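Local coordinates for cytochrome P450 monooxygenase (Rhodococcus sp. ECU0066, PDB 6KBH), which probably acts as a self-sufficient monooxygenase, passing electrons through FMN and a [2Fe-2S] cluster to a thiolate-ligated heme where molecular oxygen is activated, at residues 65-70 and 76-81; 607-612 and 618-623. All coordinates share one frame; numbering follows the deposited sequence.

Interaction 1: 65-70 and 76-81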
loop_
_atom_site.group_PDB
_atom_site.type_symbol
_atom_site.label_atom_id
_atom_site.label_comp_id
_atom_site.label_asym_id
_atom_site.label_seq_id
_atom_site.Cartn_x
_atom_site.Cartn_y
_atom_site.Cartn_z
ATOM N N GLU A 65 -10.697 -26.421 -14.122
ATOM C CA GLU A 65 -9.541 -27.231 -13.732
ATOM C C GLU A 65 -8.467 -26.335 -13.141
ATOM O O GLU A 65 -7.574 -25.855 -13.851
ATOM C CB GLU A 65 -8.989 -28.033 -14.908
ATOM C CG GLU A 65 -8.066 -29.155 -14.473
ATOM C CD GLU A 65 -7.646 -30.045 -15.617
ATOM O OE1 GLU A 65 -7.938 -29.692 -16.779
ATOM O OE2 GLU A 65 -7.027 -31.097 -15.352
ATOM N N PRO A 66 -8.500 -26.115 -11.823
ATOM C CA PRO A 66 -7.583 -25.139 -11.212
ATOM C C PRO A 66 -6.142 -25.616 -11.126
ATOM O O PRO A 66 -5.244 -24.782 -10.944
ATOM C CB PRO A 66 -8.182 -24.937 -9.818
ATOM C CG PRO A 66 -8.807 -26.267 -9.508
ATOM C CD PRO A 66 -9.318 -26.817 -10.818
ATOM N N VAL A 67 -5.894 -26.921 -11.238
ATOM C CA VAL A 67 -4.556 -27.494 -11.123
ATOM C C VAL A 67 -4.426 -28.605 -12.154
ATOM O O VAL A 67 -5.240 -29.533 -12.176
ATOM C CB VAL A 67 -4.285 -28.045 -9.709
ATOM C CG1 VAL A 67 -2.932 -28.743 -9.651
ATOM C CG2 VAL A 67 -4.358 -26.936 -8.683
ATOM N N PHE A 68 -3.406 -28.521 -13.001
ATOM C CA PHE A 68 -3.226 -29.544 -14.018
ATOM C C PHE A 68 -1.748 -29.742 -14.306
ATOM O O PHE A 68 -0.909 -28.882 -14.017
ATOM C CB PHE A 68 -3.983 -29.202 -15.311
ATOM C CG PHE A 68 -3.546 -27.915 -15.968
ATOM C CD1 PHE A 68 -4.148 -26.711 -15.636
ATOM C CD2 PHE A 68 -2.556 -27.916 -16.940
ATOM C CE1 PHE A 68 -3.762 -25.530 -16.249
ATOM C CE2 PHE A 68 -2.165 -26.737 -17.554
ATOM C CZ PHE A 68 -2.771 -25.541 -17.206
ATOM N N TYR A 69 -1.442 -30.905 -14.875
ATOM C CA TYR A 69 -0.110 -31.191 -15.375
ATOM C C TYR A 69 -0.010 -30.757 -16.830
ATOM O O TYR A 69 -0.927 -30.985 -17.625
ATOM C CB TYR A 69 0.221 -32.678 -15.247
ATOM C CG TYR A 69 1.603 -33.002 -15.745
ATOM C CD1 TYR A 69 2.725 -32.585 -15.044
ATOM C CD2 TYR A 69 1.792 -33.707 -16.929
ATOM C CE1 TYR A 69 3.999 -32.866 -15.498
ATOM C CE2 TYR A 69 3.063 -33.994 -17.392
ATOM C CZ TYR A 69 4.162 -33.571 -16.669
ATOM O OH TYR A 69 5.430 -33.850 -17.119
ATOM N N SER A 70 1.105 -30.119 -17.170
ATOM C CA SER A 70 1.337 -29.623 -18.517
ATOM C C SER A 70 2.358 -30.515 -19.203
ATOM O O SER A 70 3.461 -30.686 -18.668
ATOM C CB SER A 70 1.826 -28.175 -18.475
ATOM O OG SER A 70 2.290 -27.745 -19.742
ATOM N N TRP A 76 3.528 -28.726 -13.013
ATOM C CA TRP A 76 2.115 -28.630 -12.685
ATOM C C TRP A 76 1.734 -27.158 -12.590
ATOM O O TRP A 76 2.489 -26.347 -12.051
ATOM C CB TRP A 76 1.832 -29.346 -11.364
ATOM C CG TRP A 76 2.275 -30.774 -11.382
ATOM C CD1 TRP A 76 3.562 -31.237 -11.364
ATOM C CD2 TRP A 76 1.435 -31.929 -11.428
ATOM N NE1 TRP A 76 3.573 -32.609 -11.400
ATOM C CE2 TRP A 76 2.279 -33.059 -11.438
ATOM C CE3 TRP A 76 0.050 -32.119 -11.466
ATOM C CZ2 TRP A 76 1.784 -34.360 -11.481
ATOM C CZ3 TRP A 76 -0.440 -33.412 -11.508
ATOM C CH2 TRP A 76 0.425 -34.517 -11.515
ATOM N N VAL A 77 0.567 -26.814 -13.128
ATOM C CA VAL A 77 0.128 -25.430 -13.253
ATOM C C VAL A 77 -0.956 -25.162 -12.220
ATOM O O VAL A 77 -1.897 -25.953 -12.077
ATOM C CB VAL A 77 -0.380 -25.124 -14.671
ATOM C CG1 VAL A 77 -0.678 -23.641 -14.824
ATOM C CG2 VAL A 77 0.636 -25.573 -15.699
ATOM N N VAL A 78 -0.824 -24.045 -11.506
ATOM C CA VAL A 78 -1.750 -23.647 -10.453
ATOM C C VAL A 78 -2.296 -22.274 -10.803
ATOM O O VAL A 78 -1.535 -21.344 -11.090
ATOM C CB VAL A 78 -1.076 -23.644 -9.071
ATOM C CG1 VAL A 78 -2.075 -23.247 -7.991
ATOM C CG2 VAL A 78 -0.491 -25.014 -8.783
ATOM N N THR A 79 -3.615 -22.148 -10.762
ATOM C CA THR A 79 -4.301 -21.118 -11.515
ATOM C C THR A 79 -5.130 -20.164 -10.663
ATOM O O THR A 79 -5.187 -18.979 -11.003
ATOM C CB THR A 79 -5.158 -21.800 -12.592
ATOM O OG1 THR A 79 -4.313 -22.184 -13.688
ATOM C CG2 THR A 79 -6.259 -20.933 -13.098
ATOM N N ARG A 80 -5.675 -20.600 -9.524
ATOM C CA ARG A 80 -6.581 -19.766 -8.741
ATOM C C ARG A 80 -5.878 -19.115 -7.542
ATOM O O ARG A 80 -4.909 -19.646 -6.994
ATOM C CB ARG A 80 -7.790 -20.590 -8.288
ATOM C CG ARG A 80 -8.601 -21.081 -9.480
ATOM C CD ARG A 80 -10.071 -21.317 -9.188
ATOM N NE ARG A 80 -10.312 -22.583 -8.511
ATOM C CZ ARG A 80 -11.403 -23.321 -8.688
ATOM N NH1 ARG A 80 -12.345 -22.926 -9.534
ATOM N NH2 ARG A 80 -11.545 -24.462 -8.030
ATOM N N TYR A 81 -6.407 -17.960 -7.128
ATOM C CA TYR A 81 -5.676 -17.025 -6.272
ATOM C C TYR A 81 -5.493 -17.552 -4.850
ATOM O O TYR A 81 -4.413 -17.392 -4.266
ATOM C CB TYR A 81 -6.400 -15.674 -6.287
ATOM C CG TYR A 81 -5.982 -14.653 -5.246
ATOM C CD1 TYR A 81 -6.524 -14.668 -3.969
ATOM C CD2 TYR A 81 -5.091 -13.634 -5.566
ATOM C CE1 TYR A 81 -6.162 -13.736 -3.031
ATOM C CE2 TYR A 81 -4.724 -12.692 -4.626
ATOM C CZ TYR A 81 -5.266 -12.748 -3.362
ATOM O OH TYR A 81 -4.916 -11.821 -2.414
#

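Interaction 2: 607-612 and 618-623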
loop_
_atom_site.group_PDB
_atom_site.type_symbol
_atom_site.label_atom_id
_atom_site.label_comp_id
_atom_site.label_asym_id
_atom_site.label_seq_id
_atom_site.Cartn_x
_atom_site.Cartn_y
_atom_site.Cartn_z
ATOM N N ILE A 607 -29.311 20.320 25.660
ATOM C CA ILE A 607 -27.953 20.572 25.188
ATOM C C ILE A 607 -27.355 21.740 25.963
ATOM O O ILE A 607 -28.003 22.779 26.143
ATOM C CB ILE A 607 -27.907 20.810 23.666
ATOM C CG1 ILE A 607 -28.355 22.202 23.266
ATOM C CG2 ILE A 607 -28.860 19.898 22.969
ATOM C CD1 ILE A 607 -28.266 22.369 21.775
ATOM N N HIS A 608 -26.130 21.545 26.445
ATOM C CA HIS A 608 -25.439 22.487 27.311
ATOM C C HIS A 608 -24.103 22.803 26.646
ATOM O O HIS A 608 -23.285 21.900 26.440
ATOM C CB HIS A 608 -25.244 21.895 28.717
ATOM C CG HIS A 608 -26.505 21.753 29.504
ATOM N ND1 HIS A 608 -26.934 22.707 30.402
ATOM C CD2 HIS A 608 -27.418 20.756 29.555
ATOM C CE1 HIS A 608 -28.066 22.318 30.962
ATOM N NE2 HIS A 608 -28.383 21.136 30.463
ATOM N N TYR A 609 -23.876 24.073 26.314
ATOM C CA TYR A 609 -22.768 24.475 25.449
ATOM C C TYR A 609 -21.954 25.566 26.137
ATOM O O TYR A 609 -22.445 26.682 26.337
ATOM C CB TYR A 609 -23.298 24.946 24.093
ATOM C CG TYR A 609 -22.251 25.331 23.070
ATOM C CD1 TYR A 609 -20.956 24.830 23.134
ATOM C CD2 TYR A 609 -22.568 26.194 22.029
ATOM C CE1 TYR A 609 -20.005 25.190 22.192
ATOM C CE2 TYR A 609 -21.628 26.553 21.084
ATOM C CZ TYR A 609 -20.350 26.052 21.170
ATOM O OH TYR A 609 -19.419 26.417 20.226
ATOM N N ALA A 610 -20.708 25.248 26.481
ATOM C CA ALA A 610 -19.804 26.182 27.132
ATOM C C ALA A 610 -18.615 26.488 26.229
ATOM O O ALA A 610 -18.292 25.734 25.307
ATOM C CB ALA A 610 -19.310 25.631 28.476
ATOM N N GLY A 611 -17.965 27.611 26.510
ATOM C CA GLY A 611 -16.803 28.025 25.750
ATOM C C GLY A 611 -16.179 29.247 26.382
ATOM O O GLY A 611 -16.790 29.914 27.225
ATOM N N ARG A 612 -14.945 29.535 25.961
ATOM C CA ARG A 612 -14.199 30.631 26.570
ATOM C C ARG A 612 -14.897 31.971 26.356
ATOM O O ARG A 612 -14.862 32.842 27.233
ATOM C CB ARG A 612 -12.767 30.666 26.029
ATOM C CG ARG A 612 -12.633 31.121 24.580
ATOM C CD ARG A 612 -11.330 30.638 23.956
ATOM N NE ARG A 612 -10.164 31.361 24.460
ATOM C CZ ARG A 612 -9.703 32.494 23.939
ATOM N NH1 ARG A 612 -10.311 33.044 22.897
ATOM N NH2 ARG A 612 -8.634 33.078 24.463
ATOM N N ALA A 618 -19.106 28.994 18.148
ATOM C CA ALA A 618 -19.769 28.838 16.865
ATOM C C ALA A 618 -21.130 28.174 17.033
ATOM O O ALA A 618 -21.360 27.399 17.967
ATOM C CB ALA A 618 -18.903 28.013 15.914
ATOM N N PHE A 619 -22.039 28.511 16.120
ATOM C CA PHE A 619 -23.365 27.922 15.941
ATOM C C PHE A 619 -24.385 28.378 16.973
ATOM O O PHE A 619 -25.493 27.834 16.982
ATOM C CB PHE A 619 -23.322 26.390 15.935
ATOM C CG PHE A 619 -22.575 25.814 14.770
ATOM C CD1 PHE A 619 -23.032 26.008 13.476
ATOM C CD2 PHE A 619 -21.414 25.085 14.963
ATOM C CE1 PHE A 619 -22.347 25.482 12.398
ATOM C CE2 PHE A 619 -20.724 24.556 13.887
ATOM C CZ PHE A 619 -21.191 24.755 12.603
ATOM N N LEU A 620 -24.065 29.347 17.836
ATOM C CA LEU A 620 -25.093 29.920 18.702
ATOM C C LEU A 620 -26.243 30.477 17.874
ATOM O O LEU A 620 -27.416 30.304 18.222
ATOM C CB LEU A 620 -24.495 31.015 19.581
ATOM C CG LEU A 620 -23.325 30.637 20.486
ATOM C CD1 LEU A 620 -22.668 31.895 21.004
ATOM C CD2 LEU A 620 -23.791 29.763 21.638
ATOM N N ASP A 621 -25.913 31.157 16.774
ATOM C CA ASP A 621 -26.902 31.531 15.769
ATOM C C ASP A 621 -27.715 30.319 15.335
ATOM O O ASP A 621 -28.947 30.308 15.415
ATOM C CB ASP A 621 -26.187 32.150 14.571
ATOM C CG ASP A 621 -24.910 31.401 14.213
ATOM O OD1 ASP A 621 -24.048 31.241 15.103
ATOM O OD2 ASP A 621 -24.776 30.956 13.053
ATOM N N ARG A 622 -27.021 29.286 14.863
ATOM C CA ARG A 622 -27.670 28.033 14.500
ATOM C C ARG A 622 -28.414 27.434 15.688
ATOM O O ARG A 622 -29.540 26.937 15.545
ATOM C CB ARG A 622 -26.613 27.072 13.974
ATOM C CG ARG A 622 -27.010 25.625 13.916
ATOM C CD ARG A 622 -26.296 24.983 12.758
ATOM N NE ARG A 622 -26.581 23.565 12.620
ATOM C CZ ARG A 622 -25.923 22.773 11.784
ATOM N NH1 ARG A 622 -24.954 23.277 11.030
ATOM N NH2 ARG A 622 -26.232 21.488 11.694
ATOM N N LEU A 623 -27.802 27.491 16.877
ATOM C CA LEU A 623 -28.401 26.952 18.097
ATOM C C LEU A 623 -29.564 27.799 18.601
ATOM O O LEU A 623 -30.336 27.330 19.443
ATOM C CB LEU A 623 -27.329 26.848 19.180
ATOM C CG LEU A 623 -27.174 25.611 20.053
ATOM C CD1 LEU A 623 -27.391 24.362 19.234
ATOM C CD2 LEU A 623 -25.770 25.629 20.620
#

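Interaction 1: 65-70 and 76-81
Tyr69 and Trp76 form a non-hydrogen-bonded antiparallel pair, and their side chains meet on the face of the sheet that also carries Val67 and Val78. Followed outward, Tyr69 CB lies over the six-membered ring of the Trp76 indole, 3.9 Å from its centroid, in a CH-pi contact. With CG anti to the backbone N (chi1 -179°), the phenol swings along the indole; Tyr69 CD1 comes down on the five-membered ring, 3.7 Å from Trp76 CE2, Tyr69 CE1 passes more loosely by Trp76 NE1, and the hydroxyl end runs on beyond the indole. The phenol thus turns an edge to the indole face, the planes standing at 58°.

The backbone beneath is a short beta hairpin, strands 67-69 and 76-78, at the margin of the mixed beta sheet of the P450 heme domain; strand 76-78 continues the sheet by pairing with strand 352-355. Phe68 and Val77 exchange both hairpin bonds: Val77 N gives a nearly linear bond to Phe68 O at 2.7 Å, and Phe68 N reaches Val77 O at 3.1 Å, in the carbonyl plane. Past them, the bond from Thr79 N to Pro66 O is weak.

On the other face of the hairpin, Phe68 takes the less common rotamer in which CG sits between the backbone N and the carbonyl carbon (chi1 61°). The ring is thereby folded over its strand partner, and Val77 CB stands over its face, 3.7 Å from the ring centroid. Trp60 and Phe43 add further aromatic contacts to this ring.

Where the strands give way to the N-cap of helix 81-89, Pro66 CB approaches one face of the Arg80 guanidinium, 3.4 Å from NE, while Arg80 NH1 bonds to Arg62 O.

Interaction 2: 607-612 and 618-623
Within a beta-alpha-beta unit, strand 605-611 meets the start of helix 620-625 chiefly through Tyr609, whose ring reaches across to Leu620, Leu623 and the backbone of Ala618. CG of Tyr609 lies anti to the backbone N (chi1 -177°), which extends the phenol away from its strand toward the loop ahead of the helix. Tyr609 OH ends 3.1 Å from Ala618 O, which sits at the ring edge, near the ring plane; the carbonyl of Gly585 is a second partner of the hydroxyl, and its single proton may serve either.

The strand belongs to the parallel sheet of the reductase portion, a ferredoxin-reductase-like nucleotide-binding fold, and strand 631-635 completes the unit at its side. Ala618 is about 8 Å from the bound FMN, measured from its side chain, which places this end of the contact near the flavin.

Leucine methyls from the first helical turn meet the same ring carbon, CD2, both obliquely to the ring. Leu623 CD2 stands 3.5 Å from Tyr609 CD2, and Leu620 CD2 lies 3.8 Å from that carbon, its side chain running at about a right angle to the tyrosine. With an alanine in place of Tyr609, a gap would probably open beside both leucines, and the hydroxyl that lies beside Ala618 O and Gly585 O would be lost.

Further back along the strand, Ile607 and Leu623 approach tip to tip through their CD1 methyls, with Val631 touching both side chains. Ile592 of helix 588-601 also packs on Leu623.

From the N terminus, the chain first closes interaction 1: a turn of five residues brings 76-81 back antiparallel to 65-70, placing the hairpin at one end of the heme-domain sheet before helix 81-89 begins. The chain then passes through the remaining heme-domain helices and the antiparallel FMN-domain sheet before interaction 2 opens. There, after another five-residue connection, 618-623 enters a helix that lies against the preceding strand. The two loops follow in series, neither nesting nor crossing. The contacts lie on opposite sides of the chain's centre, their nearest atoms about 42 Å apart; interaction 1 ties neighbouring strands within the heme domain, interaction 2 a strand to its following helix in the reductase portion.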